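DynE8 (PDB 4AMM) probably loads acyl units onto the carrier of an iterative polyketide synthase in enediyne (dynemicin) biosynthesis, this chain being its acyltransferase domain. Local coordinates at residues R98-P104 and P169-H175. Residues are numbered along the deposited sequence; the frame is centred on the assembly and turned at random.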
loop_
_atom_site.group_PDB
_atom_site.type_symbol
_atom_site.label_atom_id
_atom_site.label_comp_id
_atom_site.label_asym_id
_atom_site.label_seq_id
_atom_site.Cartn_x
_atom_site.Cartn_y
_atom_site.Cartn_z
ATOM N N ARG A 98 13.819 -6.100 -6.995
ATOM C CA ARG A 98 13.694 -4.743 -6.441
ATOM C C ARG A 98 12.316 -4.626 -5.775
ATOM O O ARG A 98 11.303 -4.884 -6.450
ATOM C CB ARG A 98 13.743 -3.724 -7.553
ATOM C CG ARG A 98 15.181 -3.622 -8.096
ATOM C CD ARG A 98 15.266 -2.635 -9.303
ATOM N NE ARG A 98 15.013 -1.290 -8.875
ATOM C CZ ARG A 98 15.924 -0.469 -8.363
ATOM N NH1 ARG A 98 17.194 -0.879 -8.212
ATOM N NH2 ARG A 98 15.620 0.761 -7.988
ATOM N N VAL A 99 12.311 -4.256 -4.481
ATOM C CA VAL A 99 11.034 -4.137 -3.718
ATOM C C VAL A 99 10.858 -2.742 -3.349
ATOM O O VAL A 99 11.740 -2.091 -2.792
ATOM C CB VAL A 99 11.072 -5.045 -2.454
ATOM C CG1 VAL A 99 9.773 -4.836 -1.659
ATOM C CG2 VAL A 99 11.150 -6.521 -2.865
ATOM N N GLY A 100 9.612 -2.204 -3.576
ATOM C CA GLY A 100 9.282 -0.836 -3.155
ATOM C C GLY A 100 8.233 -0.880 -2.077
ATOM O O GLY A 100 7.462 -1.832 -2.047
ATOM N N LEU A 101 8.172 0.133 -1.232
ATOM C CA LEU A 101 7.116 0.265 -0.230
ATOM C C LEU A 101 6.030 1.252 -0.614
ATOM O O LEU A 101 6.273 2.278 -1.197
ATOM C CB LEU A 101 7.674 0.680 1.131
ATOM C CG LEU A 101 8.877 -0.142 1.640
ATOM C CD1 LEU A 101 9.283 0.420 2.988
ATOM C CD2 LEU A 101 8.467 -1.587 1.783
ATOM N N LEU A 102 4.822 0.878 -0.228
ATOM C CA LEU A 102 3.612 1.792 -0.356
ATOM C C LEU A 102 3.035 2.109 0.979
ATOM O O LEU A 102 2.699 1.186 1.721
ATOM C CB LEU A 102 2.564 1.073 -1.201
ATOM C CG LEU A 102 3.006 0.536 -2.570
ATOM C CD1 LEU A 102 1.840 -0.315 -3.212
ATOM C CD2 LEU A 102 3.385 1.626 -3.521
ATOM N N PHE A 103 2.914 3.414 1.291
ATOM C CA PHE A 103 2.337 3.791 2.575
ATOM C C PHE A 103 0.949 4.431 2.328
ATOM O O PHE A 103 0.862 5.475 1.650
ATOM C CB PHE A 103 3.232 4.818 3.267
ATOM C CG PHE A 103 4.503 4.168 3.847
ATOM C CD1 PHE A 103 4.436 3.603 5.094
ATOM C CD2 PHE A 103 5.711 4.127 3.142
ATOM C CE1 PHE A 103 5.569 2.963 5.672
ATOM C CE2 PHE A 103 6.858 3.454 3.732
ATOM C CZ PHE A 103 6.784 2.906 4.978
ATOM N N PRO A 104 -0.113 3.778 2.844
ATOM C CA PRO A 104 -1.467 4.241 2.499
ATOM C C PRO A 104 -1.856 5.500 3.202
ATOM O O PRO A 104 -1.343 5.920 4.274
ATOM C CB PRO A 104 -2.327 3.084 2.994
ATOM C CG PRO A 104 -1.584 2.580 4.201
ATOM C CD PRO A 104 -0.085 2.636 3.756
ATOM N N PRO A 169 14.199 -2.463 0.981
ATOM C CA PRO A 169 13.492 -1.948 -0.210
ATOM C C PRO A 169 14.344 -0.901 -0.924
ATOM O O PRO A 169 15.258 -0.306 -0.323
ATOM C CB PRO A 169 12.204 -1.311 0.378
ATOM C CG PRO A 169 12.341 -1.334 1.784
ATOM C CD PRO A 169 13.716 -1.809 2.232
ATOM N N VAL A 170 13.991 -0.674 -2.179
ATOM C CA VAL A 170 14.689 0.333 -3.012
ATOM C C VAL A 170 14.163 1.743 -2.738
ATOM O O VAL A 170 14.800 2.726 -3.133
ATOM C CB VAL A 170 14.610 0.007 -4.524
ATOM C CG1 VAL A 170 15.287 -1.353 -4.863
ATOM C CG2 VAL A 170 13.209 0.013 -5.046
ATOM N N GLY A 171 12.947 1.877 -2.162
ATOM C CA GLY A 171 12.405 3.237 -2.013
ATOM C C GLY A 171 10.964 3.058 -1.619
ATOM O O GLY A 171 10.499 1.939 -1.489
ATOM N N ALA A 172 10.324 4.188 -1.388
ATOM C CA ALA A 172 8.927 4.163 -0.855
ATOM C C ALA A 172 8.202 5.307 -1.493
ATOM O O ALA A 172 8.731 6.299 -1.896
ATOM C CB ALA A 172 8.915 4.322 0.622
ATOM N N LEU A 173 6.872 5.165 -1.458
ATOM C CA LEU A 173 5.979 6.323 -1.691
ATOM C C LEU A 173 4.829 6.233 -0.721
ATOM O O LEU A 173 4.470 5.142 -0.236
ATOM C CB LEU A 173 5.444 6.333 -3.124
ATOM C CG LEU A 173 4.482 5.295 -3.556
ATOM C CD1 LEU A 173 2.993 5.618 -3.052
ATOM C CD2 LEU A 173 4.502 5.170 -5.114
ATOM N N GLY A 174 4.252 7.392 -0.437
ATOM C CA GLY A 174 3.061 7.472 0.431
ATOM C C GLY A 174 1.976 8.275 -0.261
ATOM O O GLY A 174 2.253 9.303 -0.878
ATOM N N HIS A 175 0.737 7.767 -0.166
ATOM C CA HIS A 175 -0.462 8.438 -0.762
ATOM C C HIS A 175 -1.042 9.414 0.240
ATOM O O HIS A 175 -1.583 9.027 1.259
ATOM C CB HIS A 175 -1.470 7.324 -1.071
ATOM C CG HIS A 175 -2.537 7.700 -2.065
ATOM N ND1 HIS A 175 -3.608 8.527 -1.707
ATOM C CD2 HIS A 175 -2.760 7.292 -3.349
ATOM C CE1 HIS A 175 -4.412 8.610 -2.761
ATOM N NE2 HIS A 175 -3.925 7.892 -3.765
#
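P169 sets its ring against the side chain of L101. The ring lies aslant against the leucine branch, with P169 CG and CB both 3.7 Å from L101 CG. The CB of V170 points toward 98-104, where the valine meets R98. V170 CG1 sits over the centre of one face of the R98 guanidinium, 3.7 Å from R98 CZ. The chain of R98 bends at chi3 (67°), and its guanidinium lies across V170 CG1. The backbone N of V170 donates to V99 O at 2.7 Å. This bond is one residue out of step, just before the regular parallel ladder. That ladder starts where G171 O accepts from L101 N.

A172 puts its methyl on the face that carries L101 and F103. A172 CB lies 3.8 Å from F103 CE2, in the plane of the ring and at its edge. W185 and A181 of helix 178-185 pack on this side. L173 takes both next rungs: its N donates to L101 O, and its O accepts from F103 N at 2.8 Å. On the other face its side chain lies alongside L102, pointing the same way, with L173 CG 3.8 Å from L102 CD2. G174 CA makes a CA-H...O contact with F103 O. G174 also begins a GxSxG pattern consistent with the nucleophile elbow of acyltransferases. H175 N closes the ladder on F103 O at 2.9 Å, nearly in line with the carbonyl.

The two strands are neighbours within the parallel sheet of the acyltransferase core. Strand 344-347 binds the other edge of 99-103. Four bonds follow the regular parallel pattern from L101 N to H175 N; the fifth, V170 N to V99 O, holds the irregular start. Backbone bonds thus set the strand alignment, while the side-chain contacts across the pair are essentially apolar. The polar ends of R98 and H175 bond instead to D341 O, through NE, and N240 OD1, through NE2.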